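Local coordinates for VP4 protein (Tellina virus 1, PDB 3P06) that forms the protease part of a birnavirus polyprotein and probably cuts that polyprotein into its final products as a serine protease, at residues Met28-Asp33 with Thr87-Pro92; Thr44-Thr49 with Thr54-Ser59; Pro80-Thr85 with Phe185-Asn190; Ala107-Thr112 with Glu167-Val172; Leu136-Lys141 with Ile151-Asn156. All coordinates share one frame; numbering follows the deposited sequence.

Contact 1 (Met28-Asp33 with Thr87-Pro92); sequences MAVKGD and TSILVP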
# COMPACT_ATOMS: atom_id res chain seq x y z
N MSE A 28 -3.80 -1.61 1.13
CA MSE A 28 -2.84 -2.66 1.44
C MSE A 28 -2.47 -3.31 0.13
O MSE A 28 -3.33 -3.53 -0.74
CB MSE A 28 -3.50 -3.71 2.36
CG MSE A 28 -2.46 -4.78 2.65
SE MSE A 28 -3.03 -6.23 3.88
CE MSE A 28 -2.89 -5.14 5.45
N ALA A 29 -1.18 -3.57 -0.06
CA ALA A 29 -0.74 -4.42 -1.18
C ALA A 29 -0.91 -5.88 -0.62
O ALA A 29 -0.10 -6.31 0.21
CB ALA A 29 0.76 -4.18 -1.49
N VAL A 30 -1.95 -6.59 -1.06
CA VAL A 30 -2.28 -7.85 -0.42
C VAL A 30 -1.68 -8.97 -1.28
O VAL A 30 -1.70 -8.92 -2.53
CB VAL A 30 -3.80 -8.08 -0.37
CG1 VAL A 30 -4.16 -9.49 0.39
CG2 VAL A 30 -4.51 -6.89 0.24
N LYS A 31 -1.21 -10.01 -0.64
CA LYS A 31 -0.69 -11.14 -1.39
C LYS A 31 -1.84 -11.95 -1.98
O LYS A 31 -2.78 -12.28 -1.26
CB LYS A 31 0.12 -12.05 -0.50
CG LYS A 31 1.40 -11.37 0.02
CD LYS A 31 2.05 -12.37 1.02
CE LYS A 31 2.66 -13.52 0.22
NZ LYS A 31 4.14 -13.24 0.07
N GLY A 32 -1.73 -12.29 -3.26
CA GLY A 32 -2.76 -13.07 -3.94
C GLY A 32 -3.63 -12.21 -4.87
O GLY A 32 -3.54 -10.96 -4.91
N ASP A 33 -4.45 -12.92 -5.63
CA ASP A 33 -5.35 -12.35 -6.55
C ASP A 33 -6.71 -12.16 -5.80
O ASP A 33 -7.50 -13.11 -5.65
CB ASP A 33 -5.48 -13.25 -7.82
CG ASP A 33 -6.73 -12.87 -8.72
OD1 ASP A 33 -7.04 -13.63 -9.70
OD2 ASP A 33 -7.37 -11.79 -8.51
N THR A 87 -3.75 -10.16 10.54
CA THR A 87 -4.19 -11.22 9.63
C THR A 87 -5.50 -10.97 8.91
O THR A 87 -6.03 -11.87 8.22
CB THR A 87 -4.34 -12.63 10.38
OG1 THR A 87 -5.37 -12.50 11.38
CG2 THR A 87 -3.06 -13.03 11.04
N SER A 88 -6.04 -9.77 9.03
CA SER A 88 -7.28 -9.48 8.31
C SER A 88 -7.39 -8.03 7.92
O SER A 88 -6.73 -7.15 8.55
CB SER A 88 -8.49 -9.90 9.18
OG SER A 88 -8.52 -9.00 10.25
N ILE A 89 -8.22 -7.76 6.92
CA ILE A 89 -8.52 -6.39 6.61
C ILE A 89 -9.99 -6.20 6.38
O ILE A 89 -10.69 -7.14 6.07
CB ILE A 89 -7.79 -5.91 5.30
CG1 ILE A 89 -8.12 -6.87 4.11
CG2 ILE A 89 -6.32 -5.86 5.57
CD1 ILE A 89 -7.31 -6.62 2.83
N LEU A 90 -10.44 -4.97 6.45
CA LEU A 90 -11.78 -4.68 6.08
C LEU A 90 -11.70 -3.73 4.85
O LEU A 90 -11.14 -2.63 4.93
CB LEU A 90 -12.47 -4.03 7.26
CG LEU A 90 -13.94 -3.59 7.10
CD1 LEU A 90 -14.78 -4.69 6.58
CD2 LEU A 90 -14.51 -3.27 8.48
N VAL A 91 -12.28 -4.19 3.76
CA VAL A 91 -12.22 -3.53 2.46
C VAL A 91 -13.62 -2.89 2.28
O VAL A 91 -14.64 -3.58 2.30
CB VAL A 91 -11.92 -4.57 1.34
CG1 VAL A 91 -11.91 -3.93 -0.10
CG2 VAL A 91 -10.53 -5.25 1.58
N PRO A 92 -13.65 -1.58 2.10
CA PRO A 92 -14.97 -0.90 1.98
C PRO A 92 -15.51 -1.15 0.57
O PRO A 92 -14.72 -1.40 -0.37
CB PRO A 92 -14.63 0.58 2.20
CG PRO A 92 -13.12 0.67 1.60
CD PRO A 92 -12.48 -0.65 2.06
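Ile89 reaches across to Met28 and Val30, and each of its two arms has its own partner. The contact is wholly apolar, with no hydrogen bond between the two ranges; the closest CA atoms, those of Met28 and Ile89, stay 8.5 Å apart, so side chains alone span the distance.

The first apolar meeting involves Met28, present as selenomethionine. Its chain runs straight out from the backbone and then bends at the last torsion (chi3 -76°), which turns the terminal methyl onto the short branch of Ile89: CE of Met28 lies 3.5 Å from CG2 of Ile89, and SE of Met28 follows at 3.7 Å from that same CG2. The second uses the long arm. With chi1 of 54°, CG1 of Ile89 sits between its own backbone N and carbonyl carbon, and this carries CD1 of Ile89 to within 3.8 Å of CG2 of Val30.

Around them Val81 touches both Met28 and Ile89, while Ala7 touches both Val30 and Ile89. Strand 21-31, which carries Met28 and Val30, belongs to the large mixed sheet; Ile89 comes from strand 88-92 of the smaller antiparallel one. Branched Ile89 and Val30 offer methyls at set positions, and the unbranched selenomethionine can bend its end to meet Ile89. Dispersion and the exclusion of water therefore contribute to the packing between the two sheets, without directional bonds.

Contact 2 (Thr44-Thr49 with Thr54-Ser59); sequences TRIAQT and TIYGLS
Ala47 and Ile55 exchange a pair of backbone hydrogen bonds, with N of Ile55 giving to O of Ala47 at 2.8 Å and N of Ala47 giving to O of Ile55 at 2.9 Å; both donors lie in the carbonyl planes. Further along, N of Arg45 gives to O of Leu58 at 2.9 Å, but the return bond from N of Leu58 to O of Arg45 is stretched to 3.4 Å and weak. The register slips by one between these two pairs. Thr44 and Arg45 both face Leu58, a classic beta bulge, and a water bridges the disturbed region by giving to O of Arg45 and accepting from N of Gly57. Gly57 turns the corner with a positive phi (100°), a conformation that suits a residue without CB.

Packing follows on both faces. On one, Ile46 lies alongside Tyr56, CG1 of Ile46 being 3.7 Å from CD1 of the Tyr56 ring, while CG2 of Ile46 presses tightly on CG2 of Thr54 at 3.3 Å. On the other, the small Ala47 lets CD1 of Leu58 come to 3.6 Å from its CB, and helix 64-67 packs over Ala47. Thr49 crosses Ile55 at about a right angle, CG2 of Thr49 to CD1 of Ile55, while its hydroxyl bonds to O of Ile72. The guanidinium of Arg45 leads away to a salt bridge with Glu60.

The two antiparallel strands, joined by a short loop, form a bulged beta hairpin at the border of the large mixed sheet.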
# COMPACT_ATOMS: atom_id res chain seq x y z
N THR A 44 -9.34 -1.11 -12.77
CA THR A 44 -9.52 -2.37 -13.48
C THR A 44 -8.34 -2.56 -14.48
O THR A 44 -8.52 -3.16 -15.53
CB THR A 44 -10.87 -2.31 -14.22
OG1 THR A 44 -10.92 -1.02 -14.82
CG2 THR A 44 -12.11 -2.43 -13.19
N ARG A 45 -7.16 -2.03 -14.17
CA ARG A 45 -5.98 -2.30 -14.96
C ARG A 45 -5.04 -3.28 -14.20
O ARG A 45 -4.90 -3.23 -12.96
CB ARG A 45 -5.32 -0.98 -15.44
CG ARG A 45 -3.86 -1.08 -15.84
CD ARG A 45 -3.54 -1.85 -17.23
NE ARG A 45 -4.32 -1.46 -18.41
CZ ARG A 45 -3.98 -0.50 -19.29
NH1 ARG A 45 -2.87 0.22 -19.13
NH2 ARG A 45 -4.77 -0.26 -20.36
N ILE A 46 -4.43 -4.20 -14.93
CA ILE A 46 -3.55 -5.15 -14.28
C ILE A 46 -2.13 -4.92 -14.83
O ILE A 46 -2.02 -4.61 -16.00
CB ILE A 46 -4.01 -6.57 -14.64
CG1 ILE A 46 -5.41 -6.94 -14.03
CG2 ILE A 46 -2.94 -7.65 -14.23
CD1 ILE A 46 -5.94 -8.29 -14.81
N ALA A 47 -1.09 -5.03 -14.02
CA ALA A 47 0.30 -4.91 -14.48
C ALA A 47 0.93 -6.29 -14.38
O ALA A 47 0.94 -6.90 -13.29
CB ALA A 47 1.05 -3.93 -13.61
N GLN A 48 1.41 -6.84 -15.49
CA GLN A 48 2.22 -8.07 -15.44
C GLN A 48 3.69 -7.63 -15.40
O GLN A 48 4.09 -6.74 -16.18
CB GLN A 48 1.98 -8.88 -16.70
CG GLN A 48 0.51 -9.28 -16.77
CD GLN A 48 0.23 -10.10 -17.97
OE1 GLN A 48 0.48 -9.68 -19.11
NE2 GLN A 48 -0.23 -11.31 -17.74
N THR A 49 4.49 -8.21 -14.51
CA THR A 49 5.83 -7.70 -14.32
C THR A 49 6.83 -8.53 -15.03
O THR A 49 6.60 -9.72 -15.35
CB THR A 49 6.28 -7.70 -12.87
OG1 THR A 49 6.47 -9.06 -12.50
CG2 THR A 49 5.21 -7.03 -11.93
N THR A 54 1.91 -10.50 -11.08
CA THR A 54 0.69 -9.85 -11.60
C THR A 54 0.18 -8.92 -10.50
O THR A 54 0.05 -9.39 -9.34
CB THR A 54 -0.47 -10.87 -11.91
OG1 THR A 54 -0.04 -11.89 -12.81
CG2 THR A 54 -1.63 -10.14 -12.59
N ILE A 55 -0.05 -7.63 -10.80
CA ILE A 55 -0.52 -6.73 -9.79
C ILE A 55 -1.92 -6.25 -10.26
O ILE A 55 -2.07 -5.65 -11.33
CB ILE A 55 0.43 -5.53 -9.69
CG1 ILE A 55 1.92 -5.98 -9.50
CG2 ILE A 55 0.01 -4.54 -8.57
CD1 ILE A 55 2.90 -4.88 -9.83
N TYR A 56 -2.91 -6.42 -9.40
CA TYR A 56 -4.28 -6.02 -9.63
C TYR A 56 -4.61 -4.80 -8.81
O TYR A 56 -4.01 -4.55 -7.78
CB TYR A 56 -5.23 -7.18 -9.15
CG TYR A 56 -5.01 -8.54 -9.80
CD1 TYR A 56 -5.79 -8.93 -10.90
CD2 TYR A 56 -4.00 -9.44 -9.32
CE1 TYR A 56 -5.63 -10.19 -11.48
CE2 TYR A 56 -3.83 -10.74 -9.90
CZ TYR A 56 -4.64 -11.09 -10.99
OH TYR A 56 -4.51 -12.29 -11.59
N GLY A 57 -5.67 -4.08 -9.22
CA GLY A 57 -6.25 -3.02 -8.40
C GLY A 57 -5.74 -1.65 -8.92
O GLY A 57 -6.06 -0.64 -8.34
N LEU A 58 -4.96 -1.63 -10.00
CA LEU A 58 -4.40 -0.40 -10.57
C LEU A 58 -5.35 0.32 -11.49
O LEU A 58 -6.21 -0.32 -12.05
CB LEU A 58 -3.10 -0.70 -11.35
CG LEU A 58 -2.12 -1.52 -10.53
CD1 LEU A 58 -0.83 -1.79 -11.35
CD2 LEU A 58 -1.79 -0.83 -9.15
N SER A 59 -5.14 1.62 -11.72
CA SER A 59 -5.96 2.35 -12.67
C SER A 59 -5.06 2.92 -13.76
O SER A 59 -3.84 2.76 -13.67
CB SER A 59 -6.76 3.44 -11.98
OG SER A 59 -5.98 4.62 -11.91
O HOH W 1 -7.35 -4.32 -11.64

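Contact 3 (Pro80-Thr85 with Phe185-Asn190); sequences PVVQAT and FSSGKN. With BME (beta-mercaptoethanol), chain F.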
# COMPACT_ATOMS: atom_id res chain seq x y z
N PRO A 80 -8.16 -0.80 -1.14
CA PRO A 80 -8.36 0.09 -0.03
C PRO A 80 -8.75 -0.67 1.27
O PRO A 80 -9.49 -1.64 1.20
CB PRO A 80 -9.57 0.90 -0.44
CG PRO A 80 -10.33 0.08 -1.43
CD PRO A 80 -9.25 -0.78 -2.14
N VAL A 81 -8.36 -0.16 2.44
CA VAL A 81 -8.75 -0.82 3.69
C VAL A 81 -9.16 0.24 4.67
O VAL A 81 -8.58 1.35 4.70
CB VAL A 81 -7.61 -1.69 4.28
CG1 VAL A 81 -7.15 -2.75 3.25
CG2 VAL A 81 -6.41 -0.85 4.70
N VAL A 82 -10.20 -0.05 5.45
CA VAL A 82 -10.56 0.92 6.49
C VAL A 82 -10.14 0.40 7.86
O VAL A 82 -10.22 1.13 8.86
CB VAL A 82 -12.10 1.29 6.46
CG1 VAL A 82 -12.41 2.17 5.22
CG2 VAL A 82 -13.05 0.03 6.49
N GLN A 83 -9.77 -0.90 7.91
CA GLN A 83 -9.31 -1.54 9.14
C GLN A 83 -8.31 -2.58 8.79
O GLN A 83 -8.47 -3.22 7.75
CB GLN A 83 -10.40 -2.26 9.98
CG GLN A 83 -11.43 -1.32 10.51
CD GLN A 83 -12.50 -2.00 11.35
OE1 GLN A 83 -12.42 -3.18 11.66
NE2 GLN A 83 -13.50 -1.23 11.75
N ALA A 84 -7.29 -2.75 9.63
CA ALA A 84 -6.34 -3.85 9.43
C ALA A 84 -5.89 -4.44 10.75
O ALA A 84 -5.78 -3.71 11.78
CB ALA A 84 -5.10 -3.37 8.60
N THR A 85 -5.63 -5.75 10.74
CA THR A 85 -5.03 -6.42 11.87
C THR A 85 -3.83 -7.19 11.31
O THR A 85 -3.59 -7.12 10.10
CB THR A 85 -6.02 -7.43 12.61
OG1 THR A 85 -6.33 -8.55 11.73
CG2 THR A 85 -7.33 -6.72 13.08
N PHE A 185 -8.74 3.42 9.48
CA PHE A 185 -8.45 4.55 8.58
C PHE A 185 -9.76 5.10 8.06
O PHE A 185 -10.76 4.37 8.07
CB PHE A 185 -7.62 4.07 7.41
CG PHE A 185 -6.37 3.40 7.80
CD1 PHE A 185 -5.22 4.16 8.15
CD2 PHE A 185 -6.32 2.00 7.84
CE1 PHE A 185 -4.02 3.51 8.56
CE2 PHE A 185 -5.10 1.35 8.20
CZ PHE A 185 -3.97 2.11 8.58
N SER A 186 -9.77 6.38 7.64
CA SER A 186 -10.93 7.00 6.99
C SER A 186 -11.01 6.49 5.55
O SER A 186 -9.99 6.11 4.93
CB SER A 186 -10.77 8.54 6.91
OG SER A 186 -11.17 9.15 8.13
N SER A 187 -12.22 6.50 5.01
CA SER A 187 -12.35 6.20 3.59
C SER A 187 -12.72 7.46 2.80
O SER A 187 -13.16 8.44 3.37
CB SER A 187 -13.37 5.09 3.37
OG SER A 187 -14.56 5.36 4.10
N GLY A 188 -12.52 7.41 1.49
CA GLY A 188 -12.99 8.49 0.64
C GLY A 188 -13.46 7.95 -0.69
O GLY A 188 -13.21 6.80 -1.06
N LYS A 189 -14.14 8.80 -1.44
CA LYS A 189 -14.54 8.40 -2.76
C LYS A 189 -13.67 9.16 -3.78
O LYS A 189 -13.82 8.98 -5.02
CB LYS A 189 -16.04 8.66 -2.95
CG LYS A 189 -16.69 7.92 -4.09
CD LYS A 189 -18.21 7.99 -3.96
CE LYS A 189 -18.84 8.16 -5.33
NZ LYS A 189 -20.33 8.23 -5.20
N ASN A 190 -12.78 10.01 -3.27
CA ASN A 190 -12.03 10.95 -4.12
C ASN A 190 -10.82 10.17 -4.57
O ASN A 190 -10.42 9.29 -3.86
CB ASN A 190 -11.58 12.18 -3.29
CG ASN A 190 -12.55 12.52 -2.09
OD1 ASN A 190 -12.50 11.92 -0.96
ND2 ASN A 190 -13.37 13.56 -2.31
C1 BME F . -10.44 3.61 1.54
C2 BME F . -9.10 4.32 1.86
O1 BME F . -11.54 4.49 1.19
S2 BME F . -8.72 4.09 3.68
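A chi1 of -56° lays the ring of Phe185 along residues 81 and 82, and a chi1 of -72° in Val82 sends CG1 of Val82 toward Ser187, while the backbones of Phe185 and Val82 join the two ranges. The place is a junction of sheets. Val82 breaks the extended chain between strand 75-81 of the mixed sheet and strand 83-84 of the antiparallel sheet, and residues 185-190 continue from strand 183-184, the neighbour of strand 83-84.

One backbone bond ties the ranges together. N of Phe185 donates to O of Val82 at 2.8 Å and fairly straight (158°), although the donor stands well above the carbonyl plane, off the lone pairs. The aromatic ring also lies obliquely to Val81: CD2 of Phe185 is 3.9 Å from O of Val81 and 4.2 Å from CG2 of Val81. Ala26 of strand 21-31 also touches the ring, so a large apolar group is well placed at this seam. Farther along, CG1 of Val82 rests 3.6 Å from CB of Ser187, using the carbon rather than the hydroxyl of the serine.

Beyond Asn190 the chain enters strand 192-193; the structure is an intramolecular acyl-enzyme, and the chain end that follows is probably its acyl part. A beta-mercaptoethanol, probably from the crystallisation liquor, lies between Pro80 and this loop. The placing of its sulfur is doubtful, but its O1 accepts a hydrogen bond from N of Gly188 at 3.1 Å.

Contact 4 (Ala107-Thr112 with Glu167-Val172); sequences ACAADT and EQLRQV
Arg170 extends its side chain along the flank of helix 166-173 toward Thr112, just past the end of helix 104-111, and the pair forms the polar border of a helix-helix contact in this alpha/beta protease. The arginine chain is stretched from CG to NE, which brings the guanidinium edge-on to the threonine. NE of Arg170 donates to OG1 of Thr112 at 3.0 Å, the hydroxyl oxygen lying close to the guanidinium plane, though the bond is bent (138°). A chi1 of 52° places OG1 of Thr112 between its own N and carbonyl carbon, where it meets this NE.

Nearer the interior the meeting is apolar. Leu169 points at helix 104-111 and sets CD2 3.9 Å from CB of Ala109; the short alanine allows the bulkier leucine to approach, and Val173 also touches this alanine.

Two further partners lie in the guanidinium plane. NH1 of Arg170 makes a long salt bridge, 3.5 Å, with OE1 of Glu167 one helical turn earlier; together the in-plane partners would tend to hold the rotation of the flat group. NH2 of Arg170 reaches back to helix 104-111 through a water, giving to the water at 3.0 Å while the water gives to O of Cys108 at 2.7 Å.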
# COMPACT_ATOMS: atom_id res chain seq x y z
N ALA A 107 4.07 -3.13 -2.19
CA ALA A 107 3.80 -4.29 -3.05
C ALA A 107 5.07 -5.15 -3.18
O ALA A 107 4.98 -6.39 -3.16
CB ALA A 107 3.37 -3.83 -4.42
N CYS A 108 6.24 -4.53 -3.31
CA CYS A 108 7.50 -5.32 -3.31
C CYS A 108 7.74 -6.00 -1.96
O CYS A 108 8.22 -7.15 -1.89
CB CYS A 108 8.71 -4.44 -3.63
SG CYS A 108 8.67 -3.87 -5.35
N ALA A 109 7.53 -5.25 -0.88
CA ALA A 109 7.70 -5.81 0.46
C ALA A 109 6.66 -6.92 0.73
O ALA A 109 7.02 -7.94 1.31
CB ALA A 109 7.68 -4.73 1.54
N ALA A 110 5.42 -6.77 0.27
CA ALA A 110 4.37 -7.77 0.47
C ALA A 110 4.73 -9.03 -0.35
O ALA A 110 4.50 -10.18 0.12
CB ALA A 110 3.04 -7.29 0.03
N ASP A 111 5.30 -8.83 -1.54
CA ASP A 111 5.66 -10.02 -2.39
C ASP A 111 6.71 -10.98 -1.76
O ASP A 111 6.64 -12.23 -1.93
CB ASP A 111 6.15 -9.62 -3.76
CG ASP A 111 6.19 -10.82 -4.72
OD1 ASP A 111 5.11 -11.43 -4.97
OD2 ASP A 111 7.30 -11.19 -5.20
N THR A 112 7.65 -10.42 -1.01
CA THR A 112 8.71 -11.26 -0.40
C THR A 112 8.51 -11.38 1.11
O THR A 112 9.41 -11.81 1.82
CB THR A 112 10.13 -10.73 -0.73
OG1 THR A 112 10.20 -9.34 -0.39
CG2 THR A 112 10.44 -10.93 -2.27
N GLU A 167 16.39 -4.22 -0.39
CA GLU A 167 16.99 -5.07 0.64
C GLU A 167 16.78 -4.53 2.08
O GLU A 167 16.41 -5.30 2.99
CB GLU A 167 18.47 -5.40 0.35
CG GLU A 167 19.02 -6.49 1.26
CD GLU A 167 18.00 -7.65 1.51
OE1 GLU A 167 17.39 -8.21 0.53
OE2 GLU A 167 17.80 -7.99 2.71
N GLN A 168 16.99 -3.23 2.29
CA GLN A 168 16.70 -2.64 3.62
C GLN A 168 15.23 -2.70 4.01
O GLN A 168 14.90 -2.96 5.17
CB GLN A 168 17.13 -1.19 3.72
CG GLN A 168 18.62 -1.02 3.78
CD GLN A 168 19.01 0.37 3.34
OE1 GLN A 168 18.14 1.20 3.01
NE2 GLN A 168 20.29 0.63 3.32
N LEU A 169 14.35 -2.46 3.05
CA LEU A 169 12.93 -2.47 3.32
C LEU A 169 12.51 -3.90 3.73
O LEU A 169 11.73 -4.07 4.69
CB LEU A 169 12.17 -2.02 2.06
CG LEU A 169 10.65 -2.14 2.11
CD1 LEU A 169 10.05 -1.32 3.20
CD2 LEU A 169 10.07 -1.77 0.78
N ARG A 170 13.02 -4.93 3.03
CA ARG A 170 12.75 -6.33 3.44
C ARG A 170 13.14 -6.65 4.89
O ARG A 170 12.41 -7.37 5.57
CB ARG A 170 13.40 -7.36 2.51
CG ARG A 170 12.84 -7.27 1.14
CD ARG A 170 13.34 -8.38 0.26
NE ARG A 170 12.87 -8.11 -1.09
CZ ARG A 170 13.64 -7.70 -2.10
NH1 ARG A 170 14.96 -7.57 -1.94
NH2 ARG A 170 13.06 -7.48 -3.28
N GLN A 171 14.28 -6.14 5.33
CA GLN A 171 14.76 -6.39 6.70
C GLN A 171 13.81 -5.73 7.71
O GLN A 171 13.48 -6.31 8.73
CB GLN A 171 16.19 -5.87 6.87
CG GLN A 171 17.32 -6.72 6.20
CD GLN A 171 17.34 -8.19 6.66
OE1 GLN A 171 17.97 -8.53 7.65
NE2 GLN A 171 16.64 -9.07 5.92
N VAL A 172 13.38 -4.51 7.42
CA VAL A 172 12.57 -3.71 8.30
C VAL A 172 11.15 -4.24 8.43
O VAL A 172 10.57 -4.10 9.47
CB VAL A 172 12.52 -2.26 7.77
CG1 VAL A 172 11.27 -1.57 8.14
CG2 VAL A 172 13.78 -1.45 8.23
O HOH W 2 10.08 -7.53 -3.74

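Contact 5 (Leu136-Lys141 with Ile151-Asn156); sequences LLAVQK and IGLAAN. With SO4 (sulfate ion), chain B.
Ala138 turns its methyl toward the strand, where CB of Ala155 meets CB of Ala138 at 4.0 Å. Two alanines, with nothing beyond CB, let the start of helix 138-149 come close to strand 153-155. Beside them Leu153 holds CG anti to its backbone N, and chi1 of 174° with chi2 of 66° brings CD2 of Leu153 against the first turn of the helix, 3.9 Å from O of Ala138 and 4.3 Å from CB of Lys141. Pro13, Met122 and Ala146 are among the apolar neighbours of the leucine.

Lys141 behaves differently at its two ends. Its CB faces the strand, but beyond CG the chain is extended and leaves it, carrying NZ of Lys141 to O4 of a sulfate ion at 2.6 Å. The sulfate, probably from the crystallisation liquor, is also gripped at the helix start, by N of Leu136 to O3 at 2.8 Å and by N of Leu137 to O2 at 3.2 Å, where the helix dipole would be expected to add attraction. Thr124 OG1 bonds both NZ of Lys141 and the sulfate.

Helix 138-149 lies in the connection between the parallel neighbours 122-123 and 153-155, as in a beta-alpha-beta crossover. Its first turn presents Lys141, whose side chain comes to about 4 Å from that of Ser102, the predicted nucleophile; the arrangement is consistent with the serine-lysine dyad of birnavirus VP4 proteases.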
# COMPACT_ATOMS: atom_id res chain seq x y z
N LEU A 136 8.60 12.21 -1.70
CA LEU A 136 8.02 13.56 -1.76
C LEU A 136 7.08 13.86 -0.56
O LEU A 136 7.15 14.94 0.01
CB LEU A 136 7.28 13.79 -3.08
CG LEU A 136 8.21 14.11 -4.28
CD1 LEU A 136 7.45 14.01 -5.59
CD2 LEU A 136 8.84 15.51 -4.15
N LEU A 137 6.22 12.90 -0.21
CA LEU A 137 5.06 13.21 0.61
C LEU A 137 5.05 12.48 1.92
O LEU A 137 3.99 12.34 2.50
CB LEU A 137 3.76 12.88 -0.15
CG LEU A 137 3.55 13.76 -1.39
CD1 LEU A 137 2.50 13.12 -2.29
CD2 LEU A 137 3.12 15.15 -0.88
N ALA A 138 6.20 11.99 2.39
CA ALA A 138 6.19 11.24 3.68
C ALA A 138 5.68 12.09 4.86
O ALA A 138 4.96 11.60 5.73
CB ALA A 138 7.56 10.71 4.00
N VAL A 139 6.08 13.36 4.90
CA VAL A 139 5.67 14.20 5.99
C VAL A 139 4.13 14.36 6.06
O VAL A 139 3.58 14.12 7.10
CB VAL A 139 6.38 15.55 5.93
CG1 VAL A 139 5.67 16.57 6.82
CG2 VAL A 139 7.81 15.31 6.41
N GLN A 140 3.48 14.66 4.94
CA GLN A 140 2.02 14.70 4.83
C GLN A 140 1.34 13.35 5.15
O GLN A 140 0.25 13.36 5.74
CB GLN A 140 1.57 15.17 3.46
CG GLN A 140 2.06 16.54 3.10
CD GLN A 140 1.05 17.59 3.47
OE1 GLN A 140 0.36 17.50 4.51
NE2 GLN A 140 0.95 18.63 2.62
N LYS A 141 1.98 12.23 4.78
CA LYS A 141 1.43 10.88 5.09
C LYS A 141 1.58 10.58 6.58
O LYS A 141 0.72 9.93 7.19
CB LYS A 141 1.97 9.78 4.16
CG LYS A 141 1.45 10.04 2.73
CD LYS A 141 2.32 9.44 1.65
CE LYS A 141 1.48 9.38 0.35
NZ LYS A 141 2.45 8.70 -0.51
N ILE A 151 0.67 4.28 14.00
CA ILE A 151 1.51 3.22 13.44
C ILE A 151 2.73 3.88 12.78
O ILE A 151 2.64 4.99 12.32
CB ILE A 151 0.71 2.36 12.45
CG1 ILE A 151 1.52 1.19 11.87
CG2 ILE A 151 0.12 3.27 11.23
CD1 ILE A 151 0.58 0.12 11.05
N GLY A 152 3.87 3.22 12.80
CA GLY A 152 5.09 3.72 12.11
C GLY A 152 4.99 3.74 10.57
O GLY A 152 4.24 2.97 9.93
N LEU A 153 5.83 4.58 9.95
CA LEU A 153 5.86 4.63 8.50
C LEU A 153 7.31 4.48 8.06
O LEU A 153 8.16 5.15 8.62
CB LEU A 153 5.37 5.99 8.07
CG LEU A 153 5.47 6.23 6.54
CD1 LEU A 153 4.55 5.32 5.69
CD2 LEU A 153 5.19 7.70 6.16
N ALA A 154 7.57 3.63 7.06
CA ALA A 154 8.88 3.49 6.44
C ALA A 154 8.83 4.19 5.12
O ALA A 154 7.82 4.09 4.40
CB ALA A 154 9.26 2.04 6.23
N ALA A 155 9.91 4.91 4.78
CA ALA A 155 9.95 5.67 3.50
C ALA A 155 11.39 6.05 3.29
O ALA A 155 12.18 5.97 4.23
CB ALA A 155 9.09 7.02 3.56
N ASN A 156 11.72 6.52 2.07
CA ASN A 156 13.06 7.04 1.83
C ASN A 156 13.09 8.51 2.27
O ASN A 156 13.12 9.43 1.45
CB ASN A 156 13.41 6.88 0.35
CG ASN A 156 14.86 7.30 0.05
OD1 ASN A 156 15.57 7.81 0.95
ND2 ASN A 156 15.30 7.06 -1.17
S SO4 B . 5.78 9.35 -1.43
O1 SO4 B . 6.44 8.07 -1.46
O2 SO4 B . 5.73 9.79 -0.03
O3 SO4 B . 6.59 10.26 -2.22
O4 SO4 B . 4.47 9.40 -2.01

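Overall arrangement
Contacts 1, 2 and 3 all reach the large mixed sheet: contact 2 is its border hairpin, nested along the chain inside the loop closed by contact 1, while contacts 1 and 3, with centres about 11 Å apart and alternating segments, both link it to the antiparallel sheet through strands 83-84 and 88-92. Contact 4 follows contact 1 in sequence and touches it where Lys31 meets the end of helix 104-111. Contact 5, nested within the loops closed by contacts 3 and 4, lies about 20 Å between centres from contact 1 and 24 Å from contact 2. There helix 138-149, which carries the predicted catalytic Lys141, packs on the small parallel sheet, apart from the other two.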